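Local atomic coordinates of neuraminidase (PDB entry 5MUL), a protein that binds glucuronic acid and, as a beta-propeller glycoside hydrolase, probably cleaves rhamnosidic linkages. Residues T222-C227 against I261-E266; M328-R333 against R348-G353; R355-H360 against V371-D376. All coordinates share one frame; numbering follows the deposited sequence. Where two conformers were deposited one is given.

Contact 1 (T222-C227 against I261-E266); sequences TNHDLC and IPQNSE
Asp-225 and Ile-261 grip each other twice. Asp-225 N donates to Ile-261 O over 2.9 Å, in the carbonyl plane and on a lone pair, and Ile-261 N returns a 2.9 Å bond to Asp-225 OD1, which it meets on the anti side. The beta carbon of Asp-225 points away from 261-266, but CG stands beside the backbone N, anti to the carbonyl carbon (chi1 -59°), and this folds the carboxylate back onto the neighbouring chain. Its second oxygen, OD2, accepts from His-224 ND1 at 2.7 Å. That bond is almost straight (174°) and runs in the imidazole plane, although it arrives from above the carboxylate plane. Replaced by an alanine, Asp-225 would probably leave both Ile-261 N and His-224 ND1 without their acceptor and the imidazole freer to turn. Alongside the ring runs the extended Gln-263 side chain, its CG 3.9 Å from His-224 CD2 and its amide plane 26° from the ring. The amide oxygen Gln-263 OE1 comes to rest 3.4 Å from Thr-222 CB. Beneath these side chains the backbones meet again through a CA-H...O contact, Gln-263 CA to Asn-223 O, and through a water that donates to Asn-223 O and accepts from Ser-265 N. Ile-261 CD1 reaches Leu-226 CB at 4.2 Å. Further out, Glu-216 takes the other ring nitrogen, His-224 NE2, and such an imidazole between two carboxylates would probably favour its protonated form; Trp-214 also meets the ring. The arrangement belongs to the rim of a beta-propeller blade: having left outermost strand 256-259, the chain runs on roughly antiparallel to strand 223-231 before crossing to strand 272-275 of the next four-stranded sheet.

Contact 2 (M328-R333 against R348-G353); sequences MIPVAR and RDEERG
Arg-348 hooks its guanidinium onto the backbone of 329-332. The side chain leaves anti to its own backbone N, then bends twice (chi2 -87°, chi3 -62°), which brings the flat group back over the opposite chain. NH1 donates to Ile-329 O at 3.2 Å, the oxygen lying at the guanidinium edge and the bond nearly straight (166°). One face of the group is covered by Ala-332, whose backbone N sits 3.7 Å above the plane over its centre, while Ala-332 CB stands 3.6 Å from Arg-348 NH2. Two waters add to the grip: one, at the same edge, links NH2 to Ile-329 O; the other, out of the plane on the side away from Ala-332, links NH1 to Pro-330 O. With NE given to Trp-382 O, the guanidinium is pinned on all three nitrogens and its rotation is fixed. The backbones are joined around a single bridge of Val-331 with Asp-349, where Ala-332 N donates to Arg-348 O (2.9 Å) and Glu-350 N to Pro-330 O (2.9 Å). Glu-350 holds CG between its backbone N and carbonyl carbon, a torsion that swings the chain alongside the proline ring, with Pro-330 CB only 3.3 Å from Glu-350 CD. Val-331 CG1 lies beside the Asp-349 carboxylate, 3.6 Å from OD1. That carboxylate has tasks of its own: OD1 accepts from Glu-351 N, met from above its plane, and OD2 forms a salt bridge with Arg-315. The bond to Glu-351 N makes an Asx turn, which leads into the short 3-10 segment 350-351. Overall the contact fastens the loop entering a propeller blade, ahead of strand 335-339, to the connection between that blade's strands 342-347 and 357-361.

Contact 3 (R355-H360 against V371-D376); sequences RVSMAH and VTDLTD
The beta hairpin of strands 357-361 and 370-373, the last two strands of an antiparallel propeller blade, holds this contact. Its strand axes are 154° apart. Met-358 and Thr-372 form a hydrogen-bonded pair, Met-358 N giving to Thr-372 O and Thr-372 N to Met-358 O, each at 2.8 Å. A water also joins Met-358 O to the hydroxyl of Thr-372. On the other face stand the side chains of the non-hydrogen-bonded pairs. Ala-359 CB touches Val-371 CG2 at 4.1 Å, and Ser-357 OG donates to Asp-373 OD1 at 2.7 Å, meeting that oxygen nearly along its C-O axis. The serine hydroxyl stands beside its backbone N (chi1 -56°), a torsion that aims it across the strands; the same Asp-373 OD1 also takes a salt bridge from Arg-352, so hydroxyl and guanidinium share one oxygen. Past the paired residues the chains stay joined. Leu-374 N reaches Val-356 O at 2.7 Å, Thr-375 N adds a weak bond to that oxygen, and Val-356 N gives to Thr-375 OG1 at 3.0 Å. With chi1 of 63°, Thr-375 turns OG1 to this amide, and the hydroxyl also bonds to Phe-377 O. The two methyl branches of Val-356 divide their work: CG1 packs on Leu-374 CB at 3.9 Å, CG2 on Thr-375 CG2 at 3.7 Å. At the open end of the hairpin, Arg-355 CG lies 3.3 Å from Thr-375 O, while NH1 bonds to Gly-353 O. Strand 342-347 pairs with the far edge of 357-361 and sends Phe-344 and Ile-346 against Met-358. Val-356 and Leu-374 face strand 397-402, with Leu-374 and Thr-375 also against strand 418-425 of the adjoining part of the propeller.

The three contacts follow one another along the chain, none crossing or enclosing another. Contact 1 comes first, closing the excursion through strand 256-259 and fixing the exit from its blade. The chain then builds the sheet that runs from strand 272-275 to strand 307-311 before contact 2 opens; this second contact loops round strands 335-339 and 342-347, and contact 3 closes the hairpin that completes the same blade. Contacts 2 and 3, with centres 12 Å apart, touch directly, Arg-348 CG packing on Arg-355 O and the Arg-352 side chain lying against Val-371 and Ser-357. Contact 1 stands apart, its nearest atoms about 7 Å from contact 2 and 17 Å from contact 3.

Contact 1 (T222-C227 against I261-E266)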
ATOM      1  N   THR A 222       2.693 -19.658  -9.079  1.00 16.30           N
ATOM      2  CA  THR A 222       3.714 -19.236 -10.025  1.00 16.93           C
ATOM      3  C   THR A 222       4.252 -17.816  -9.761  1.00 16.66           C
ATOM      4  O   THR A 222       5.014 -17.289 -10.569  1.00 16.86           O
ATOM      5  CB  THR A 222       3.248 -19.368 -11.491  1.00 16.91           C
ATOM      6  OG1 THR A 222       2.275 -18.375 -11.793  1.00 17.09           O
ATOM      7  CG2 THR A 222       2.665 -20.788 -11.772  1.00 18.42           C
ATOM      8  N   ASN A 223       3.896 -17.232  -8.604  1.00 15.86           N
ATOM      9  CA  ASN A 223       4.613 -16.042  -8.109  1.00 14.70           C
ATOM     10  C   ASN A 223       6.057 -16.382  -7.831  1.00 14.02           C
ATOM     11  O   ASN A 223       6.380 -17.446  -7.259  1.00 15.50           O
ATOM     12  CB  ASN A 223       4.043 -15.544  -6.781  1.00 14.07           C
ATOM     13  CG  ASN A 223       2.725 -14.844  -6.905  1.00 15.30           C
ATOM     14  OD1 ASN A 223       2.319 -14.386  -7.993  1.00 16.15           O
ATOM     15  ND2 ASN A 223       2.054 -14.683  -5.753  1.00 14.61           N
ATOM     16  N   HIS A 224       6.955 -15.464  -8.165  1.00 14.33           N
ATOM     17  CA  HIS A 224       8.361 -15.652  -7.868  1.00 14.20           C
ATOM     18  C   HIS A 224       9.112 -14.328  -7.816  1.00 13.90           C
ATOM     19  O   HIS A 224       8.770 -13.401  -8.569  1.00 14.58           O
ATOM     20  CB  HIS A 224       9.053 -16.603  -8.879  1.00 15.03           C
ATOM     21  CG  HIS A 224       9.013 -16.142 -10.312  1.00 15.14           C
ATOM     22  ND1 HIS A 224      10.054 -15.451 -10.912  1.00 16.84           N
ATOM     23  CD2 HIS A 224       8.072 -16.313 -11.267  1.00 15.97           C
ATOM     24  CE1 HIS A 224       9.748 -15.235 -12.177  1.00 16.34           C
ATOM     25  NE2 HIS A 224       8.544 -15.725 -12.414  1.00 17.29           N
ATOM     26  N   ASP A 225      10.093 -14.286  -6.925  1.00 14.27           N
ATOM     27  CA  ASP A 225      11.077 -13.211  -6.804  1.00 14.15           C
ATOM     28  C   ASP A 225      10.539 -11.897  -6.266  1.00 14.45           C
ATOM     29  O   ASP A 225       9.339 -11.665  -6.255  1.00 14.69           O
ATOM     30  CB  ASP A 225      11.799 -12.979  -8.125  1.00 15.28           C
ATOM     31  CG  ASP A 225      12.539 -14.235  -8.626  1.00 16.49           C
ATOM     32  OD1 ASP A 225      13.193 -14.883  -7.802  1.00 18.82           O
ATOM     33  OD2 ASP A 225      12.393 -14.555  -9.808  1.00 19.45           O
ATOM     34  N   LEU A 226      11.465 -11.073  -5.798  1.00 13.91           N
ATOM     35  CA  LEU A 226      11.150  -9.739  -5.352  0.50 13.37           C
ATOM     36  C   LEU A 226      12.175  -8.791  -5.989  1.00 13.63           C
ATOM     37  O   LEU A 226      13.382  -8.966  -5.778  1.00 13.39           O
ATOM     38  CB  LEU A 226      11.173  -9.739  -3.837  0.50 13.95           C
ATOM     39  CG  LEU A 226      10.823  -8.448  -3.128  0.50 13.32           C
ATOM     40  CD1 LEU A 226       9.411  -7.975  -3.455  0.50 13.52           C
ATOM     41  CD2 LEU A 226      11.011  -8.592  -1.620  0.50 13.59           C
ATOM     42  N   CYS A 227      11.691  -7.827  -6.760  1.00 11.90           N
ATOM     43  CA  CYS A 227      12.496  -6.904  -7.507  1.00 12.46           C
ATOM     44  C   CYS A 227      12.293  -5.468  -7.040  1.00 12.18           C
ATOM     45  O   CYS A 227      11.282  -5.187  -6.379  1.00 12.53           O
ATOM     46  CB  CYS A 227      12.139  -7.022  -8.982  1.00 12.33           C
ATOM     47  SG  CYS A 227      12.510  -8.648  -9.710  1.00 14.74           S
ATOM     48  N   ILE A 261      13.305 -15.845  -5.037  1.00 18.53           N
ATOM     49  CA  ILE A 261      12.347 -16.685  -4.349  1.00 18.85           C
ATOM     50  C   ILE A 261      11.637 -17.493  -5.425  1.00 19.12           C
ATOM     51  O   ILE A 261      10.912 -16.949  -6.259  1.00 19.23           O
ATOM     52  CB  ILE A 261      11.309 -15.853  -3.540  1.00 18.44           C
ATOM     53  CG1 ILE A 261      12.004 -14.887  -2.573  1.00 19.03           C
ATOM     54  CG2 ILE A 261      10.323 -16.770  -2.816  1.00 18.18           C
ATOM     55  CD1 ILE A 261      11.210 -13.626  -2.276  1.00 19.32           C
ATOM     56  N   PRO A 262      11.836 -18.821  -5.428  1.00 20.23           N
ATOM     57  CA  PRO A 262      11.297 -19.556  -6.569  1.00 19.90           C
ATOM     58  C   PRO A 262       9.796 -19.705  -6.525  1.00 19.07           C
ATOM     59  O   PRO A 262       9.158 -19.438  -5.487  1.00 18.58           O
ATOM     60  CB  PRO A 262      11.983 -20.927  -6.452  1.00 22.55           C
ATOM     61  CG  PRO A 262      12.309 -21.080  -5.024  1.00 21.88           C
ATOM     62  CD  PRO A 262      12.577 -19.693  -4.495  1.00 22.47           C
ATOM     63  N   GLN A 263       9.219 -20.145  -7.634  1.00 18.17           N
ATOM     64  CA  GLN A 263       7.833 -20.549  -7.650  1.00 18.24           C
ATOM     65  C   GLN A 263       7.574 -21.655  -6.616  1.00 18.60           C
ATOM     66  O   GLN A 263       8.519 -22.324  -6.163  1.00 20.53           O
ATOM     67  CB  GLN A 263       7.433 -21.035  -9.053  1.00 19.09           C
ATOM     68  CG  GLN A 263       7.527 -19.956 -10.124  1.00 19.68           C
ATOM     69  CD  GLN A 263       7.156 -20.471 -11.500  1.00 21.28           C
ATOM     70  OE1 GLN A 263       6.124 -21.125 -11.665  1.00 23.54           O
ATOM     71  NE2 GLN A 263       7.975 -20.155 -12.484  1.00 24.20           N
ATOM     72  N   ASN A 264       6.310 -21.798  -6.227  1.00 19.33           N
ATOM     73  CA  ASN A 264       5.869 -22.786  -5.255  1.00 20.20           C
ATOM     74  C   ASN A 264       6.486 -22.564  -3.868  1.00 20.50           C
ATOM     75  O   ASN A 264       6.728 -23.512  -3.128  1.00 21.46           O
ATOM     76  CB  ASN A 264       6.117 -24.236  -5.767  1.00 23.01           C
ATOM     77  CG  ASN A 264       5.411 -24.506  -7.088  1.00 25.79           C
ATOM     78  OD1 ASN A 264       6.040 -24.542  -8.145  1.00 32.12           O
ATOM     79  ND2 ASN A 264       4.086 -24.621  -7.037  1.00 29.05           N
ATOM     80  N   SER A 265       6.744 -21.297  -3.526  1.00 18.29           N
ATOM     81  CA  SER A 265       7.254 -20.916  -2.206  1.00 18.58           C
ATOM     82  C   SER A 265       6.197 -20.251  -1.326  1.00 16.96           C
ATOM     83  O   SER A 265       6.551 -19.687  -0.276  1.00 17.44           O
ATOM     84  CB  SER A 265       8.411 -19.939  -2.345  1.00 18.32           C
ATOM     85  OG  SER A 265       9.488 -20.501  -3.095  1.00 20.01           O
ATOM     86  N   GLU A 266       4.936 -20.281  -1.728  1.00 16.83           N
ATOM     87  CA  GLU A 266       3.865 -19.612  -0.994  1.00 17.64           C
ATOM     88  C   GLU A 266       4.139 -18.098  -0.873  1.00 17.36           C
ATOM     89  O   GLU A 266       3.703 -17.462   0.101  1.00 17.30           O
ATOM     90  CB  GLU A 266       3.647 -20.254   0.395  1.00 20.11           C
ATOM     91  CG  GLU A 266       3.542 -21.794   0.344  1.00 23.32           C
ATOM     92  CD  GLU A 266       2.401 -22.296  -0.520  1.00 25.85           C
ATOM     93  OE1 GLU A 266       1.526 -21.516  -0.921  1.00 28.56           O
ATOM     94  OE2 GLU A 266       2.309 -23.511  -0.751  1.00 30.90           O
TER
HETATM   95  O   HOH W   1       5.806 -18.836  -4.773  1.00 16.72           O

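Contact 2 (M328-R333 against R348-G353)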
ATOM      1  N   MET A 328      -9.965 -18.703   2.277  1.00 42.23           N
ATOM      2  CA  MET A 328      -9.421 -17.649   3.134  1.00 39.29           C
ATOM      3  C   MET A 328      -7.975 -17.962   3.529  1.00 36.05           C
ATOM      4  O   MET A 328      -7.724 -18.973   4.192  1.00 37.25           O
ATOM      5  CB  MET A 328     -10.274 -17.495   4.399  1.00 41.84           C
ATOM      6  N   ILE A 329      -7.026 -17.104   3.136  1.00 29.92           N
ATOM      7  CA  ILE A 329      -5.631 -17.310   3.530  1.00 25.56           C
ATOM      8  C   ILE A 329      -5.530 -16.998   5.035  1.00 23.26           C
ATOM      9  O   ILE A 329      -6.019 -15.957   5.475  1.00 23.72           O
ATOM     10  CB  ILE A 329      -4.636 -16.413   2.745  1.00 24.02           C
ATOM     11  CG1 ILE A 329      -4.783 -16.599   1.210  1.00 25.02           C
ATOM     12  CG2 ILE A 329      -3.199 -16.720   3.137  1.00 23.73           C
ATOM     13  CD1 ILE A 329      -4.026 -15.534   0.415  1.00 24.87           C
ATOM     14  N   PRO A 330      -4.886 -17.880   5.816  1.00 22.62           N
ATOM     15  CA  PRO A 330      -4.917 -17.754   7.289  1.00 22.48           C
ATOM     16  C   PRO A 330      -4.059 -16.627   7.873  1.00 21.17           C
ATOM     17  O   PRO A 330      -4.074 -16.419   9.105  1.00 21.01           O
ATOM     18  CB  PRO A 330      -4.432 -19.123   7.775  1.00 23.64           C
ATOM     19  CG  PRO A 330      -3.740 -19.753   6.622  1.00 23.82           C
ATOM     20  CD  PRO A 330      -4.336 -19.181   5.382  1.00 21.95           C
ATOM     21  N   VAL A 331      -3.294 -15.945   7.023  1.00 19.24           N
ATOM     22  CA  VAL A 331      -2.514 -14.770   7.401  1.00 17.60           C
ATOM     23  C   VAL A 331      -2.789 -13.630   6.436  1.00 17.77           C
ATOM     24  O   VAL A 331      -3.196 -13.858   5.292  1.00 18.90           O
ATOM     25  CB  VAL A 331      -1.014 -15.052   7.458  1.00 18.32           C
ATOM     26  CG1 VAL A 331      -0.749 -16.279   8.300  1.00 18.92           C
ATOM     27  CG2 VAL A 331      -0.394 -15.231   6.078  1.00 18.35           C
ATOM     28  N   ALA A 332      -2.576 -12.400   6.918  1.00 16.43           N
ATOM     29  CA  ALA A 332      -2.817 -11.191   6.109  1.00 15.80           C
ATOM     30  C   ALA A 332      -1.534 -10.719   5.438  1.00 14.51           C
ATOM     31  O   ALA A 332      -0.433 -10.967   5.914  1.00 15.76           O
ATOM     32  CB  ALA A 332      -3.345 -10.062   6.996  1.00 15.56           C
ATOM     33  N   ARG A 333      -1.718  -9.955   4.374  1.00 14.32           N
ATOM     34  CA  ARG A 333      -0.602  -9.231   3.789  1.00 15.97           C
ATOM     35  C   ARG A 333      -0.183  -8.144   4.805  1.00 14.79           C
ATOM     36  O   ARG A 333      -1.057  -7.467   5.365  1.00 15.70           O
ATOM     37  CB  ARG A 333      -1.038  -8.577   2.487  1.00 17.22           C
ATOM     38  CG  ARG A 333      -1.315  -9.574   1.342  1.00 19.13           C
ATOM     39  CD  ARG A 333      -2.278  -8.952   0.309  1.00 22.21           C
ATOM     40  NE  ARG A 333      -2.208  -9.544  -1.035  1.00 24.84           N
ATOM     41  CZ  ARG A 333      -3.019 -10.495  -1.509  1.00 27.15           C
ATOM     42  NH1 ARG A 333      -2.827 -10.971  -2.740  1.00 27.34           N
ATOM     43  NH2 ARG A 333      -4.009 -11.011  -0.767  1.00 28.83           N
ATOM     44  N   ARG A 348      -1.898 -10.080  10.707  1.00 14.32           N
ATOM     45  CA  ARG A 348      -3.033 -10.803  11.310  1.00 15.12           C
ATOM     46  C   ARG A 348      -2.822 -12.270  10.974  1.00 16.20           C
ATOM     47  O   ARG A 348      -2.499 -12.581   9.820  1.00 15.86           O
ATOM     48  CB  ARG A 348      -4.344 -10.258  10.763  1.00 15.44           C
ATOM     49  CG  ARG A 348      -5.600 -11.032  11.138  1.00 16.09           C
ATOM     50  CD  ARG A 348      -5.934 -12.175  10.191  1.00 17.50           C
ATOM     51  NE  ARG A 348      -6.194 -11.712   8.830  1.00 17.78           N
ATOM     52  CZ  ARG A 348      -6.207 -12.476   7.739  1.00 18.45           C
ATOM     53  NH1 ARG A 348      -5.972 -13.777   7.807  1.00 19.17           N
ATOM     54  NH2 ARG A 348      -6.441 -11.908   6.571  1.00 19.26           N
ATOM     55  N   ASP A 349      -2.973 -13.159  11.963  1.00 16.84           N
ATOM     56  CA  ASP A 349      -2.580 -14.581  11.796  1.00 17.43           C
ATOM     57  C   ASP A 349      -3.535 -15.451  12.589  1.00 19.50           C
ATOM     58  O   ASP A 349      -3.777 -15.188  13.783  1.00 19.40           O
ATOM     59  CB  ASP A 349      -1.171 -14.725  12.313  1.00 17.98           C
ATOM     60  CG  ASP A 349      -0.483 -16.061  11.964  1.00 17.17           C
ATOM     61  OD1 ASP A 349      -1.173 -17.090  11.789  1.00 20.34           O
ATOM     62  OD2 ASP A 349       0.748 -16.003  11.896  1.00 19.97           O
ATOM     63  N   GLU A 350      -4.029 -16.527  11.977  1.00 20.98           N
ATOM     64  CA  GLU A 350      -4.876 -17.488  12.682  1.00 24.12           C
ATOM     65  C   GLU A 350      -4.195 -18.050  13.918  1.00 23.93           C
ATOM     66  O   GLU A 350      -4.887 -18.368  14.892  1.00 24.47           O
ATOM     67  CB  GLU A 350      -5.318 -18.627  11.756  1.00 25.92           C
ATOM     68  CG  GLU A 350      -4.216 -19.594  11.347  1.00 30.05           C
ATOM     69  CD  GLU A 350      -4.750 -20.814  10.605  1.00 33.13           C
ATOM     70  OE1 GLU A 350      -5.998 -20.931  10.435  1.00 33.69           O
ATOM     71  OE2 GLU A 350      -3.898 -21.630  10.185  1.00 33.68           O
ATOM     72  N   GLU A 351      -2.869 -18.150  13.920  1.00 22.41           N
ATOM     73  CA  GLU A 351      -2.129 -18.625  15.102  1.00 25.18           C
ATOM     74  C   GLU A 351      -2.300 -17.746  16.319  1.00 24.89           C
ATOM     75  O   GLU A 351      -2.120 -18.232  17.439  1.00 27.51           O
ATOM     76  CB  GLU A 351      -0.629 -18.767  14.849  1.00 26.32           C
ATOM     77  CG  GLU A 351      -0.254 -19.928  13.941  1.00 27.87           C
ATOM     78  CD  GLU A 351       1.222 -20.242  13.957  1.00 29.01           C
ATOM     79  OE1 GLU A 351       2.030 -19.550  14.604  1.00 33.28           O
ATOM     80  OE2 GLU A 351       1.608 -21.211  13.286  1.00 33.80           O
ATOM     81  N   ARG A 352      -2.598 -16.460  16.098  1.00 21.64           N
ATOM     82  CA  ARG A 352      -2.822 -15.503  17.188  0.70 21.24           C
ATOM     83  C   ARG A 352      -4.284 -15.161  17.339  1.00 20.83           C
ATOM     84  O   ARG A 352      -4.628 -14.163  17.978  1.00 20.91           O
ATOM     85  CB  ARG A 352      -1.986 -14.241  16.969  0.70 20.85           C
ATOM     86  CG  ARG A 352      -0.501 -14.515  16.903  0.70 21.52           C
ATOM     87  CD  ARG A 352       0.321 -13.251  17.046  0.70 21.66           C
ATOM     88  NE  ARG A 352       0.157 -12.701  18.390  0.70 20.97           N
ATOM     89  CZ  ARG A 352       0.896 -12.987  19.461  0.70 22.16           C
ATOM     90  NH1 ARG A 352       1.915 -13.860  19.401  0.70 24.10           N
ATOM     91  NH2 ARG A 352       0.598 -12.394  20.625  0.70 21.31           N
ATOM     92  N   GLY A 353      -5.165 -15.981  16.794  1.00 19.59           N
ATOM     93  CA  GLY A 353      -6.590 -15.759  16.869  1.00 19.96           C
ATOM     94  C   GLY A 353      -7.145 -14.684  15.973  1.00 18.08           C
ATOM     95  O   GLY A 353      -8.237 -14.167  16.179  1.00 19.13           O
TER
HETATM   96  O   HOH W   2      -6.312 -13.496   4.210  1.00 28.35           O
HETATM   97  O   HOH W   3      -6.802 -15.500   9.962  1.00 30.53           O

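Contact 3 (R355-H360 against V371-D376)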
ATOM      1  N   ARG A 355      -6.269 -11.712  15.529  1.00 16.81           N
ATOM      2  CA  ARG A 355      -6.250 -10.373  16.128  1.00 17.30           C
ATOM      3  C   ARG A 355      -5.515  -9.427  15.175  1.00 16.51           C
ATOM      4  O   ARG A 355      -4.855  -9.852  14.216  1.00 16.99           O
ATOM      5  CB  ARG A 355      -5.535 -10.420  17.490  1.00 17.72           C
ATOM      6  CG  ARG A 355      -6.340 -10.854  18.708  1.00 19.94           C
ATOM      7  CD  ARG A 355      -7.165 -12.095  18.539  1.00 22.84           C
ATOM      8  NE  ARG A 355      -7.903 -12.389  19.774  1.00 24.03           N
ATOM      9  CZ  ARG A 355      -8.926 -13.239  19.857  1.00 25.11           C
ATOM     10  NH1 ARG A 355      -9.364 -13.931  18.805  1.00 25.10           N
ATOM     11  NH2 ARG A 355      -9.512 -13.422  21.027  1.00 25.55           N
ATOM     12  N   VAL A 356      -5.589  -8.135  15.425  1.00 14.18           N
ATOM     13  CA  VAL A 356      -4.641  -7.193  14.870  1.00 14.03           C
ATOM     14  C   VAL A 356      -3.361  -7.410  15.650  1.00 14.12           C
ATOM     15  O   VAL A 356      -3.360  -7.272  16.908  1.00 15.34           O
ATOM     16  CB  VAL A 356      -5.096  -5.736  15.054  1.00 13.76           C
ATOM     17  CG1 VAL A 356      -4.023  -4.768  14.549  1.00 13.32           C
ATOM     18  CG2 VAL A 356      -6.401  -5.502  14.349  1.00 13.44           C
ATOM     19  N   SER A 357      -2.265  -7.761  14.995  1.00 14.52           N
ATOM     20  CA  SER A 357      -1.012  -8.044  15.672  1.00 14.78           C
ATOM     21  C   SER A 357       0.128  -7.165  15.204  1.00 15.15           C
ATOM     22  O   SER A 357       0.091  -6.620  14.087  1.00 13.72           O
ATOM     23  CB  SER A 357      -0.633  -9.528  15.573  1.00 15.81           C
ATOM     24  OG  SER A 357      -1.660 -10.375  16.077  1.00 16.96           O
ATOM     25  N   MET A 358       1.155  -7.043  16.030  1.00 15.32           N
ATOM     26  CA  MET A 358       2.309  -6.245  15.747  1.00 16.45           C
ATOM     27  C   MET A 358       3.552  -6.988  16.134  1.00 17.07           C
ATOM     28  O   MET A 358       3.593  -7.593  17.201  1.00 17.99           O
ATOM     29  CB  MET A 358       2.281  -4.884  16.462  1.00 19.09           C
ATOM     30  CG  MET A 358       3.398  -3.930  16.049  1.00 21.51           C
ATOM     31  SD  MET A 358       3.048  -2.230  16.571  1.00 25.49           S
ATOM     32  CE  MET A 358       3.591  -2.398  18.262  1.00 25.15           C
ATOM     33  N   ALA A 359       4.560  -6.928  15.286  1.00 15.60           N
ATOM     34  CA  ALA A 359       5.917  -7.324  15.645  1.00 15.94           C
ATOM     35  C   ALA A 359       6.790  -6.102  15.621  1.00 17.21           C
ATOM     36  O   ALA A 359       6.788  -5.344  14.658  1.00 16.06           O
ATOM     37  CB  ALA A 359       6.437  -8.376  14.671  1.00 17.02           C
ATOM     38  N   HIS A 360       7.569  -5.887  16.677  1.00 16.94           N
ATOM     39  CA  HIS A 360       8.354  -4.723  16.822  1.00 17.49           C
ATOM     40  C   HIS A 360       9.798  -5.106  17.104  1.00 18.50           C
ATOM     41  O   HIS A 360      10.025  -5.956  17.971  1.00 20.21           O
ATOM     42  CB  HIS A 360       7.761  -3.906  17.989  1.00 19.96           C
ATOM     43  CG  HIS A 360       8.634  -2.829  18.492  1.00 20.84           C
ATOM     44  ND1 HIS A 360       9.229  -1.894  17.695  1.00 21.80           N
ATOM     45  CD2 HIS A 360       8.987  -2.513  19.764  1.00 25.02           C
ATOM     46  CE1 HIS A 360       9.921  -1.053  18.440  1.00 23.59           C
ATOM     47  NE2 HIS A 360       9.790  -1.406  19.698  1.00 27.55           N
ATOM     48  N   VAL A 371       6.425  -9.584  19.784  1.00 21.79           N
ATOM     49  CA  VAL A 371       5.148  -9.787  19.118  1.00 21.72           C
ATOM     50  C   VAL A 371       4.000  -9.618  20.101  1.00 22.56           C
ATOM     51  O   VAL A 371       3.950 -10.302  21.140  1.00 24.66           O
ATOM     52  CB  VAL A 371       5.052 -11.176  18.471  1.00 24.25           C
ATOM     53  CG1 VAL A 371       3.722 -11.350  17.756  1.00 25.20           C
ATOM     54  CG2 VAL A 371       6.203 -11.367  17.491  1.00 25.13           C
ATOM     55  N   THR A 372       3.088  -8.715  19.769  1.00 20.86           N
ATOM     56  CA  THR A 372       1.931  -8.397  20.621  1.00 21.05           C
ATOM     57  C   THR A 372       0.687  -8.306  19.792  1.00 20.92           C
ATOM     58  O   THR A 372       0.745  -8.248  18.558  1.00 20.03           O
ATOM     59  CB  THR A 372       2.104  -7.045  21.302  1.00 20.49           C
ATOM     60  OG1 THR A 372       2.263  -6.000  20.322  1.00 21.89           O
ATOM     61  CG2 THR A 372       3.297  -7.068  22.261  1.00 22.38           C
ATOM     62  N   ASP A 373      -0.453  -8.325  20.454  1.00 17.82           N
ATOM     63  CA  ASP A 373      -1.730  -8.102  19.841  1.00 17.35           C
ATOM     64  C   ASP A 373      -2.236  -6.734  20.213  1.00 16.98           C
ATOM     65  O   ASP A 373      -2.214  -6.348  21.395  1.00 16.80           O
ATOM     66  CB  ASP A 373      -2.728  -9.163  20.253  1.00 18.18           C
ATOM     67  CG  ASP A 373      -2.230 -10.555  19.945  1.00 20.97           C
ATOM     68  OD1 ASP A 373      -1.857 -10.831  18.776  1.00 20.83           O
ATOM     69  OD2 ASP A 373      -2.185 -11.412  20.863  1.00 22.16           O
ATOM     70  N   LEU A 374      -2.646  -5.973  19.216  1.00 15.19           N
ATOM     71  CA  LEU A 374      -3.211  -4.642  19.421  1.00 15.21           C
ATOM     72  C   LEU A 374      -4.689  -4.689  19.705  1.00 15.55           C
ATOM     73  O   LEU A 374      -5.223  -3.749  20.330  1.00 16.61           O
ATOM     74  CB  LEU A 374      -2.957  -3.760  18.190  1.00 14.47           C
ATOM     75  CG  LEU A 374      -1.486  -3.605  17.786  1.00 15.71           C
ATOM     76  CD1 LEU A 374      -1.381  -2.601  16.659  1.00 15.48           C
ATOM     77  CD2 LEU A 374      -0.626  -3.186  18.939  1.00 17.05           C
ATOM     78  N   THR A 375      -5.387  -5.725  19.241  1.00 14.36           N
ATOM     79  CA  THR A 375      -6.734  -6.010  19.689  1.00 14.41           C
ATOM     80  C   THR A 375      -6.724  -7.304  20.460  1.00 15.52           C
ATOM     81  O   THR A 375      -5.809  -8.094  20.349  1.00 17.54           O
ATOM     82  CB  THR A 375      -7.737  -6.148  18.539  1.00 14.58           C
ATOM     83  OG1 THR A 375      -7.357  -7.280  17.731  1.00 14.82           O
ATOM     84  CG2 THR A 375      -7.777  -4.855  17.675  1.00 14.90           C
ATOM     85  N   ASP A 376      -7.756  -7.511  21.261  1.00 15.87           N
ATOM     86  CA  ASP A 376      -7.954  -8.824  21.927  1.00 16.16           C
ATOM     87  C   ASP A 376      -9.175  -9.534  21.356  1.00 17.12           C
ATOM     88  O   ASP A 376      -9.706 -10.474  21.987  1.00 18.89           O
ATOM     89  CB  ASP A 376      -8.035  -8.698  23.460  1.00 16.75           C
ATOM     90  CG  ASP A 376      -9.226  -7.933  23.924  1.00 16.40           C
ATOM     91  OD1 ASP A 376     -10.030  -7.443  23.129  1.00 16.05           O
ATOM     92  OD2 ASP A 376      -9.394  -7.834  25.177  1.00 17.91           O
TER
HETATM   93  O   HOH W   4       4.896  -5.628  19.436  1.00 22.69           O